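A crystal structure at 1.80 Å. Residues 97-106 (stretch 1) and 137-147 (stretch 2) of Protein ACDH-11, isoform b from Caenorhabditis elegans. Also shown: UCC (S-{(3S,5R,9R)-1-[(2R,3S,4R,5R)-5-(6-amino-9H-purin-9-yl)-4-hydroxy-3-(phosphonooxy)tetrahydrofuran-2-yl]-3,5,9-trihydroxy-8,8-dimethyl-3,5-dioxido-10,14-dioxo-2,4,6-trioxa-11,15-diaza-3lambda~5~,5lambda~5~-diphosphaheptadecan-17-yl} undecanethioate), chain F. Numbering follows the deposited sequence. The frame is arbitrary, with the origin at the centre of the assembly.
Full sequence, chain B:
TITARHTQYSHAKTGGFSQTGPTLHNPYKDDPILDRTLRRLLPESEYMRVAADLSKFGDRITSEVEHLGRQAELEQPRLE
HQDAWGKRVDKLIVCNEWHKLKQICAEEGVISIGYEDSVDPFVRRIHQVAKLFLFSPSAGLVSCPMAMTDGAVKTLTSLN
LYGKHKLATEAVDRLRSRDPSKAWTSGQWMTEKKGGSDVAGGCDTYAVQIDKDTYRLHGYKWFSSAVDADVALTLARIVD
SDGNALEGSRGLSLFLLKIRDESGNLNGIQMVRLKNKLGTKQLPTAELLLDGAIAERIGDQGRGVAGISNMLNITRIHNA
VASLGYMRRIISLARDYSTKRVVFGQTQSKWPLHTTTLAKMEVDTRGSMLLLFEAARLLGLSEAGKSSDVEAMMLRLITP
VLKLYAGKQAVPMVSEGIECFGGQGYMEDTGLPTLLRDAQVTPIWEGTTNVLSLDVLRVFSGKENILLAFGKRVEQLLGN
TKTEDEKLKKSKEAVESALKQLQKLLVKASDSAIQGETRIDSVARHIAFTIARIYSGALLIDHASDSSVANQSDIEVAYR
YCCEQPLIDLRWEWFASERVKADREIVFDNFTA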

ATOM      1  N   GLU B  97       5.113  11.096  15.041  1.00 30.16           N
ATOM      2  CA  GLU B  97       6.497  11.587  15.095  1.00 30.65           C
ATOM      3  C   GLU B  97       6.710  13.030  14.432  1.00 30.49           C
ATOM      4  O   GLU B  97       7.525  13.816  14.949  1.00 29.63           O
ATOM      5  N   TRP B  98       5.955  13.350  13.376  1.00 29.65           N
ATOM      6  CA  TRP B  98       5.939  14.647  12.781  1.00 31.08           C
ATOM      7  C   TRP B  98       5.535  15.677  13.896  1.00 30.66           C
ATOM      8  O   TRP B  98       6.212  16.705  14.079  1.00 30.70           O
ATOM      9  N   HIS B  99       4.445  15.402  14.577  1.00 31.83           N
ATOM     10  CA  HIS B  99       3.988  16.250  15.636  1.00 32.47           C
ATOM     11  C   HIS B  99       5.045  16.393  16.737  1.00 33.57           C
ATOM     12  O   HIS B  99       5.228  17.485  17.279  1.00 32.24           O
ATOM     13  N   LYS B 100       5.661  15.292  17.135  1.00 32.18           N
ATOM     14  CA  LYS B 100       6.676  15.281  18.171  1.00 33.19           C
ATOM     15  C   LYS B 100       7.868  16.133  17.787  1.00 32.03           C
ATOM     16  O   LYS B 100       8.351  16.941  18.620  1.00 30.94           O
ATOM     17  N   LEU B 101       8.275  16.068  16.541  1.00 30.33           N
ATOM     18  CA  LEU B 101       9.360  16.925  16.033  1.00 31.09           C
ATOM     19  C   LEU B 101       9.036  18.425  16.160  1.00 31.42           C
ATOM     20  O   LEU B 101       9.863  19.212  16.587  1.00 31.91           O
ATOM     21  N   LYS B 102       7.808  18.796  15.807  1.00 32.14           N
ATOM     22  CA  LYS B 102       7.383  20.192  15.962  1.00 32.71           C
ATOM     23  C   LYS B 102       7.426  20.645  17.407  1.00 33.63           C
ATOM     24  O   LYS B 102       7.788  21.765  17.725  1.00 33.60           O
ATOM     25  N   GLN B 103       6.997  19.783  18.294  1.00 32.27           N
ATOM     26  CA  GLN B 103       7.079  20.059  19.702  1.00 35.32           C
ATOM     27  C   GLN B 103       8.476  20.262  20.216  1.00 34.37           C
ATOM     28  O   GLN B 103       8.716  21.170  21.036  1.00 35.49           O
ATOM     29  N   ILE B 104       9.367  19.410  19.794  1.00 32.91           N
ATOM     30  CA  ILE B 104      10.776  19.520  20.120  1.00 34.51           C
ATOM     31  C   ILE B 104      11.374  20.860  19.620  1.00 36.00           C
ATOM     32  O   ILE B 104      12.127  21.516  20.369  1.00 35.45           O
ATOM     33  N   CYS B 105      10.998  21.264  18.410  1.00 34.06           N
ATOM     34  CA  CYS B 105      11.404  22.570  17.875  1.00 36.19           C
ATOM     35  C   CYS B 105      11.007  23.737  18.770  1.00 37.39           C
ATOM     36  O   CYS B 105      11.805  24.678  18.995  1.00 36.93           O
ATOM     37  N   ALA B 106       9.775  23.695  19.284  1.00 37.23           N
ATOM     38  CA  ALA B 106       9.325  24.676  20.253  1.00 38.80           C
ATOM     39  C   ALA B 106      10.163  24.620  21.537  1.00 41.87           C
ATOM     40  O   ALA B 106      10.725  25.648  21.951  1.00 42.89           O
ATOM     41  N   PRO B 137      19.354  17.734   8.980  1.00 31.73           N
ATOM     42  CA  PRO B 137      19.404  16.420   8.378  1.00 32.70           C
ATOM     43  C   PRO B 137      18.738  15.324   9.201  1.00 32.97           C
ATOM     44  O   PRO B 137      18.529  14.232   8.683  1.00 32.23           O
ATOM     45  N   SER B 138      18.373  15.592  10.435  1.00 31.23           N
ATOM     46  CA  SER B 138      17.526  14.668  11.171  1.00 30.85           C
ATOM     47  C   SER B 138      16.070  15.033  11.355  1.00 31.91           C
ATOM     48  O   SER B 138      15.347  14.333  12.081  1.00 32.32           O
ATOM     49  N   ALA B 139      15.613  16.104  10.707  1.00 29.82           N
ATOM     50  CA  ALA B 139      14.387  16.750  11.053  1.00 30.68           C
ATOM     51  C   ALA B 139      13.159  16.106  10.460  1.00 29.37           C
ATOM     52  O   ALA B 139      12.071  16.500  10.769  1.00 30.55           O
ATOM     53  N   GLY B 140      13.349  15.139   9.584  1.00 31.31           N
ATOM     54  CA  GLY B 140      12.204  14.592   8.860  1.00 29.90           C
ATOM     55  C   GLY B 140      11.449  15.674   8.113  1.00 28.90           C
ATOM     56  O   GLY B 140      10.251  15.636   8.030  1.00 29.77           O
ATOM     57  N   LEU B 141      12.175  16.669   7.616  1.00 25.65           N
ATOM     58  CA  LEU B 141      11.640  17.823   6.959  1.00 25.65           C
ATOM     59  C   LEU B 141      10.800  18.800   7.763  1.00 26.32           C
ATOM     60  O   LEU B 141      10.164  19.715   7.219  1.00 27.00           O
ATOM     61  N   VAL B 142      10.803  18.644   9.076  1.00 26.73           N
ATOM     62  CA  VAL B 142      10.292  19.681   9.965  1.00 29.21           C
ATOM     63  C   VAL B 142      11.081  20.993   9.823  1.00 29.81           C
ATOM     64  O   VAL B 142      10.518  22.059  10.100  1.00 29.41           O
ATOM     65  N   SER B 143      12.285  20.913   9.261  1.00 27.90           N
ATOM     66  CA  SER B 143      12.988  22.050   8.812  1.00 29.16           C
ATOM     67  C   SER B 143      12.190  22.968   7.930  1.00 29.67           C
ATOM     68  O   SER B 143      12.452  24.158   7.924  1.00 29.15           O
ATOM     69  N   CYS B 144      11.292  22.452   7.083  1.00 26.99           N
ATOM     70  CA  CYS B 144      10.525  23.311   6.192  1.00 27.06           C
ATOM     71  C   CYS B 144       9.535  24.238   6.916  1.00 28.04           C
ATOM     72  O   CYS B 144       9.663  25.472   6.819  1.00 29.86           O
ATOM     73  N   PRO B 145       8.643  23.706   7.744  1.00 28.35           N
ATOM     74  CA  PRO B 145       7.835  24.633   8.501  1.00 28.99           C
ATOM     75  C   PRO B 145       8.655  25.499   9.463  1.00 30.14           C
ATOM     76  O   PRO B 145       8.229  26.613   9.722  1.00 29.58           O
ATOM     77  N   MET B 146       9.814  25.041   9.970  1.00 28.71           N
ATOM     78  CA  MET B 146      10.610  25.952  10.815  1.00 31.36           C
ATOM     79  C   MET B 146      11.091  27.167   9.979  1.00 30.52           C
ATOM     80  O   MET B 146      11.076  28.303  10.480  1.00 31.77           O
ATOM     81  N   ALA B 147      11.483  26.938   8.740  1.00 30.66           N
ATOM     82  CA  ALA B 147      11.911  28.040   7.861  1.00 30.58           C
ATOM     83  C   ALA B 147      10.811  29.074   7.670  1.00 32.26           C
ATOM     84  O   ALA B 147      11.050  30.266   7.793  1.00 30.94           O
TER

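A helix can dock against a turn and the start of a second helix through apolar packing alone, with no hydrogen bond between them, and a single branched residue can touch several of its side chains at once. The contact between residues 97-106 and 137-147 of ACDH-11 illustrates the principle. At its centre stands Val-142, whose CA-to-CB bond points toward the helix and whose chi1 is t. Its CG2 lies over one face of the Trp-98 indole, 3.6 Å from the centroid of the six-membered ring and only 16° off the ring normal, a CH-pi contact that sets a methyl group against the aromatic cloud. The same Val-142 CG2 is 3.7 Å from Leu-101 CB, while Val-142 CG1 meets Cys-105 SG at 3.9 Å and Lys-102 CG at 4.0 Å. One valine thus touches four residues spread over two turns of helix.

The helical residues reach this centre in different ways. The CA-to-CB bonds of Leu-101 (chi1 m, chi2 t) and Cys-105 (chi1 m) point toward the second stretch. Trp-98 leaves its backbone sideways, but a t chi1 and a chi2 of -96° bring the ring nearer, where Trp-98 CZ2 also approaches Pro-145 CG at 4.1 Å. Met-146 does the same from the other stretch: it starts sideways, and its m, m chi1 and chi2 carry Met-146 SD to 3.5 Å from Cys-105 CB; chi3, at 114° between wells, sets only the terminal CE.

Around the tryptophan the surface becomes more polar, because the type I' turn from Ala-139 to Val-142 presents carbonyl groups. Gly-140 O sits at the ring edge, near its plane, 3.2 Å from Trp-98 CZ3, and Leu-101 CD1 packs 3.5 Å from Ala-139 O. That carbonyl accepts the turn's own hydrogen bond, from Val-142 N to Ala-139 O at 3.0 Å. Gly-140 suits its position twice over: its positive phi favours glycine, and an ideal CB would point toward the helix and lie tightly, 3.5 Å, against Leu-101 CD1.

At the polar margin, Lys-102 contributes mainly the aliphatic base of its side chain; the end leads away, and NZ is hydrogen-bonded elsewhere in the structure, as are Trp-98 NE1 and Ser-138 OG. The second stretch also serves the bound acyl-CoA thioester. Ser-143, whose CA-to-CB bond points away from the first helix, has chi1 p and places OG 3.6 Å from UCC C10; Cys-144 SG lies 3.8 Å from UCC CA4, and Ala-147 CB 3.5 Å from UCC CA8. The segment that packs on the helix through Val-142 therefore lines the ligand's undecanoyl chain as well.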

ATOM      1  CB  GLU B  97       7.477  10.614  14.531  1.00 30.70           C
ATOM      2  CG  GLU B  97       7.588   9.279  15.257  1.00 32.88           C
ATOM      3  CD  GLU B  97       6.542   8.244  14.865  1.00 35.40           C
ATOM      4  OE1 GLU B  97       5.590   8.528  14.110  1.00 33.56           O
ATOM      5  OE2 GLU B  97       6.725   7.117  15.247  1.00 40.73           O
ATOM      6  CB  TRP B  98       4.945  14.716  11.644  1.00 29.80           C
ATOM      7  CG  TRP B  98       4.811  16.015  11.023  1.00 28.88           C
ATOM      8  CD1 TRP B  98       3.852  16.966  11.315  1.00 30.69           C
ATOM      9  CD2 TRP B  98       5.652  16.601   9.997  1.00 28.58           C
ATOM     10  NE1 TRP B  98       4.008  18.040  10.477  1.00 31.48           N
ATOM     11  CE2 TRP B  98       5.132  17.888   9.719  1.00 29.13           C
ATOM     12  CE3 TRP B  98       6.811  16.182   9.303  1.00 30.33           C
ATOM     13  CZ2 TRP B  98       5.709  18.739   8.759  1.00 29.87           C
ATOM     14  CZ3 TRP B  98       7.373  17.057   8.331  1.00 31.21           C
ATOM     15  CH2 TRP B  98       6.812  18.313   8.090  1.00 29.79           C
ATOM     16  CB  HIS B  99       2.629  15.804  16.214  1.00 36.06           C
ATOM     17  CG  HIS B  99       1.516  15.859  15.215  1.00 41.01           C
ATOM     18  ND1 HIS B  99       1.098  17.034  14.605  1.00 44.22           N
ATOM     19  CD2 HIS B  99       0.734  14.873  14.706  1.00 45.13           C
ATOM     20  CE1 HIS B  99       0.135  16.762  13.741  1.00 47.18           C
ATOM     21  NE2 HIS B  99      -0.098  15.457  13.780  1.00 49.44           N
ATOM     22  CB  LYS B 100       7.109  13.858  18.522  1.00 35.22           C
ATOM     23  CG  LYS B 100       8.148  13.773  19.622  1.00 41.68           C
ATOM     24  CD  LYS B 100       7.664  14.282  20.984  1.00 44.11           C
ATOM     25  CE  LYS B 100       8.793  14.136  22.016  1.00 45.19           C
ATOM     26  NZ  LYS B 100       8.468  14.536  23.388  1.00 50.17           N
ATOM     27  CB  LEU B 101       9.723  16.567  14.625  1.00 30.19           C
ATOM     28  CG  LEU B 101      10.491  15.237  14.475  1.00 31.11           C
ATOM     29  CD1 LEU B 101      10.309  14.624  13.099  1.00 28.92           C
ATOM     30  CD2 LEU B 101      11.944  15.392  14.790  1.00 31.46           C
ATOM     31  CB  LYS B 102       5.982  20.383  15.399  1.00 33.06           C
ATOM     32  CG  LYS B 102       5.959  20.259  13.877  1.00 31.19           C
ATOM     33  CD  LYS B 102       4.529  20.160  13.360  1.00 31.44           C
ATOM     34  CE  LYS B 102       3.702  21.401  13.439  1.00 33.70           C
ATOM     35  NZ  LYS B 102       2.235  21.193  13.186  1.00 32.45           N
ATOM     36  CB  GLN B 103       6.343  19.004  20.531  1.00 35.03           C
ATOM     37  CG  GLN B 103       4.891  18.902  20.113  1.00 37.16           C
ATOM     38  CD  GLN B 103       4.186  17.622  20.628  1.00 46.24           C
ATOM     39  OE1 GLN B 103       4.786  16.754  21.269  1.00 47.51           O
ATOM     40  NE2 GLN B 103       2.915  17.503  20.304  1.00 48.03           N
ATOM     41  CB  ILE B 104      11.566  18.329  19.593  1.00 34.85           C
ATOM     42  CG1 ILE B 104      11.196  17.052  20.388  1.00 36.61           C
ATOM     43  CG2 ILE B 104      13.059  18.603  19.686  1.00 34.83           C
ATOM     44  CD1 ILE B 104      11.765  15.783  19.760  1.00 37.09           C
ATOM     45  CB  CYS B 105      10.840  22.767  16.482  1.00 36.78           C
ATOM     46  SG  CYS B 105      11.746  21.776  15.297  1.00 37.41           S
ATOM     47  CB  ALA B 106       7.877  24.449  20.653  1.00 39.28           C
ATOM     48  CB  PRO B 137      20.905  16.141   8.238  1.00 33.36           C
ATOM     49  CG  PRO B 137      21.573  17.040   9.230  1.00 36.14           C
ATOM     50  CD  PRO B 137      20.694  18.219   9.349  1.00 34.31           C
ATOM     51  CB  SER B 138      18.102  14.527  12.563  1.00 32.56           C
ATOM     52  OG  SER B 138      19.371  13.927  12.470  1.00 35.42           O
ATOM     53  CB  ALA B 139      14.440  18.211  10.568  1.00 31.30           C
ATOM     54  CB  LEU B 141      10.929  17.410   5.626  1.00 25.97           C
ATOM     55  CG  LEU B 141      11.704  17.706   4.382  1.00 26.34           C
ATOM     56  CD1 LEU B 141      11.880  19.219   4.193  1.00 29.92           C
ATOM     57  CD2 LEU B 141      13.027  16.984   4.321  1.00 26.08           C
ATOM     58  CB  VAL B 142      10.100  19.141  11.404  1.00 29.52           C
ATOM     59  CG1 VAL B 142       9.686  20.291  12.359  1.00 29.53           C
ATOM     60  CG2 VAL B 142       8.973  18.115  11.370  1.00 30.27           C
ATOM     61  CB  SER B 143      14.248  21.586   8.053  1.00 31.92           C
ATOM     62  OG  SER B 143      13.854  20.533   7.128  1.00 29.77           O
ATOM     63  CB  CYS B 144       9.892  22.468   5.087  1.00 27.61           C
ATOM     64  SG  CYS B 144       8.543  23.224   4.230  1.00 30.73           S
ATOM     65  CB  PRO B 145       6.846  23.756   9.245  1.00 30.45           C
ATOM     66  CG  PRO B 145       7.431  22.387   9.166  1.00 31.30           C
ATOM     67  CD  PRO B 145       8.145  22.325   7.875  1.00 28.32           C
ATOM     68  CB  MET B 146      11.788  25.245  11.480  1.00 31.09           C
ATOM     69  CG  MET B 146      11.408  24.209  12.508  1.00 34.16           C
ATOM     70  SD  MET B 146      10.458  24.987  13.853  1.00 38.54           S
ATOM     71  CE  MET B 146       8.861  24.300  13.763  1.00 38.46           C
ATOM     72  CB  ALA B 147      12.377  27.558   6.528  1.00 28.91           C
TER
HETATM   73  OA1 UCC F 702       9.115  27.329  -2.364  1.00 45.76           O
HETATM   74  CA1 UCC F 702       8.451  27.735  -1.334  1.00 48.78           C
HETATM   75  CA2 UCC F 702       8.280  27.049   0.027  1.00 47.78           C
HETATM   76  CA3 UCC F 702       9.206  25.941   0.422  1.00 52.51           C
HETATM   77  CA4 UCC F 702       9.633  26.045   1.924  1.00 53.68           C
HETATM   78  CA5 UCC F 702      11.125  26.394   2.007  1.00 50.35           C
HETATM   79  CA6 UCC F 702      11.814  25.600   3.061  1.00 48.77           C
HETATM   80  CA7 UCC F 702      13.292  25.941   3.149  1.00 47.43           C
HETATM   81  CA8 UCC F 702      13.591  25.154   4.361  1.00 49.55           C
HETATM   82  CA9 UCC F 702      14.742  24.305   4.420  1.00 52.31           C
HETATM   83  C10 UCC F 702      14.431  22.879   4.518  1.00 54.84           C
HETATM   84  C11 UCC F 702      15.036  22.348   3.227  1.00 57.20           C
HETATM   85  S   UCC F 702       7.547  29.140  -1.254  1.00 46.45           S
HETATM   86  CP1 UCC F 702       7.635  29.990  -2.876  1.00 49.37           C
HETATM   87  CP2 UCC F 702       9.005  30.427  -3.295  1.00 48.53           C
HETATM   88  NP1 UCC F 702       8.976  31.346  -4.451  1.00 48.66           N
HETATM   89  CP3 UCC F 702      10.093  32.025  -4.722  1.00 47.18           C
HETATM   90  OP1 UCC F 702      11.170  31.845  -4.154  1.00 43.37           O
HETATM   91  CP4 UCC F 702       9.984  33.129  -5.754  1.00 47.30           C
HETATM   92  CP5 UCC F 702      11.079  32.939  -6.814  1.00 47.06           C
HETATM   93  NP2 UCC F 702      10.984  34.151  -7.617  1.00 47.68           N
HETATM   94  CP6 UCC F 702      11.561  35.311  -7.304  1.00 48.76           C
HETATM   95  OP2 UCC F 702      12.327  35.450  -6.361  1.00 50.21           O
HETATM   96  CP8 UCC F 702      11.295  36.433  -8.288  1.00 48.73           C
HETATM   97  OP3 UCC F 702      12.553  37.122  -8.561  1.00 47.48           O
HETATM   98  CPB UCC F 702      10.412  37.559  -7.804  1.00 52.98           C
HETATM   99  CP7 UCC F 702      10.617  38.116  -6.387  1.00 51.17           C
HETATM  100  CP9 UCC F 702       9.120  36.737  -7.372  1.00 49.45           C
HETATM  101  CPA UCC F 702       9.688  38.329  -8.929  1.00 52.75           C
HETATM  102  O7  UCC F 702       8.823  39.338  -8.348  1.00 54.11           O
HETATM  103  P2  UCC F 702       8.357  40.612  -9.234  1.00 53.12           P
HETATM  104  O21 UCC F 702       7.410  41.487  -8.429  1.00 56.52           O
HETATM  105  O22 UCC F 702       8.048  40.067 -10.636  1.00 49.94           O
HETATM  106  O6  UCC F 702       9.800  41.342  -9.419  1.00 52.88           O
HETATM  107  P1  UCC F 702      10.261  42.782  -8.918  1.00 58.34           P
HETATM  108  O11 UCC F 702       9.424  43.910  -9.502  1.00 58.05           O
HETATM  109  O12 UCC F 702      11.738  42.753  -9.175  1.00 54.95           O
HETATM  110  O5' UCC F 702       9.970  42.622  -7.283  1.00 57.41           O
HETATM  111  C5' UCC F 702       9.024  43.500  -6.626  1.00 58.17           C
HETATM  112  C4' UCC F 702       9.648  44.193  -5.399  1.00 58.34           C
HETATM  113  C3' UCC F 702      10.844  45.055  -5.794  1.00 58.54           C
HETATM  114  O3' UCC F 702      10.848  46.110  -4.866  1.00 61.18           O
HETATM  115  P3  UCC F 702      10.609  47.612  -5.293  1.00 65.39           P
HETATM  116  O33 UCC F 702      10.597  48.321  -3.958  1.00 61.86           O
HETATM  117  O32 UCC F 702       9.208  47.626  -5.859  1.00 64.77           O
HETATM  118  O31 UCC F 702      11.780  47.919  -6.261  1.00 65.76           O
HETATM  119  C2' UCC F 702      12.078  44.192  -5.568  1.00 56.60           C
HETATM  120  O2' UCC F 702      13.247  44.896  -5.152  1.00 55.96           O
HETATM  121  O4' UCC F 702      10.154  43.200  -4.482  1.00 55.50           O
HETATM  122  C1' UCC F 702      11.560  43.384  -4.372  1.00 57.70           C
HETATM  123  N9  UCC F 702      12.225  42.094  -4.137  1.00 55.89           N
HETATM  124  C4  UCC F 702      13.048  41.904  -3.111  1.00 54.64           C
HETATM  125  N3  UCC F 702      13.452  42.638  -2.047  1.00 52.38           N
HETATM  126  C8  UCC F 702      12.163  40.995  -4.925  1.00 55.36           C
HETATM  127  N7  UCC F 702      12.930  40.033  -4.380  1.00 55.90           N
HETATM  128  C5  UCC F 702      13.498  40.521  -3.253  1.00 53.88           C
HETATM  129  C6  UCC F 702      14.378  40.001  -2.173  1.00 55.36           C
HETATM  130  N6  UCC F 702      14.829  38.723  -2.246  1.00 55.29           N
HETATM  131  N1  UCC F 702      14.760  40.867  -1.180  1.00 54.55           N
HETATM  132  C2  UCC F 702      14.304  42.136  -1.135  1.00 53.38           C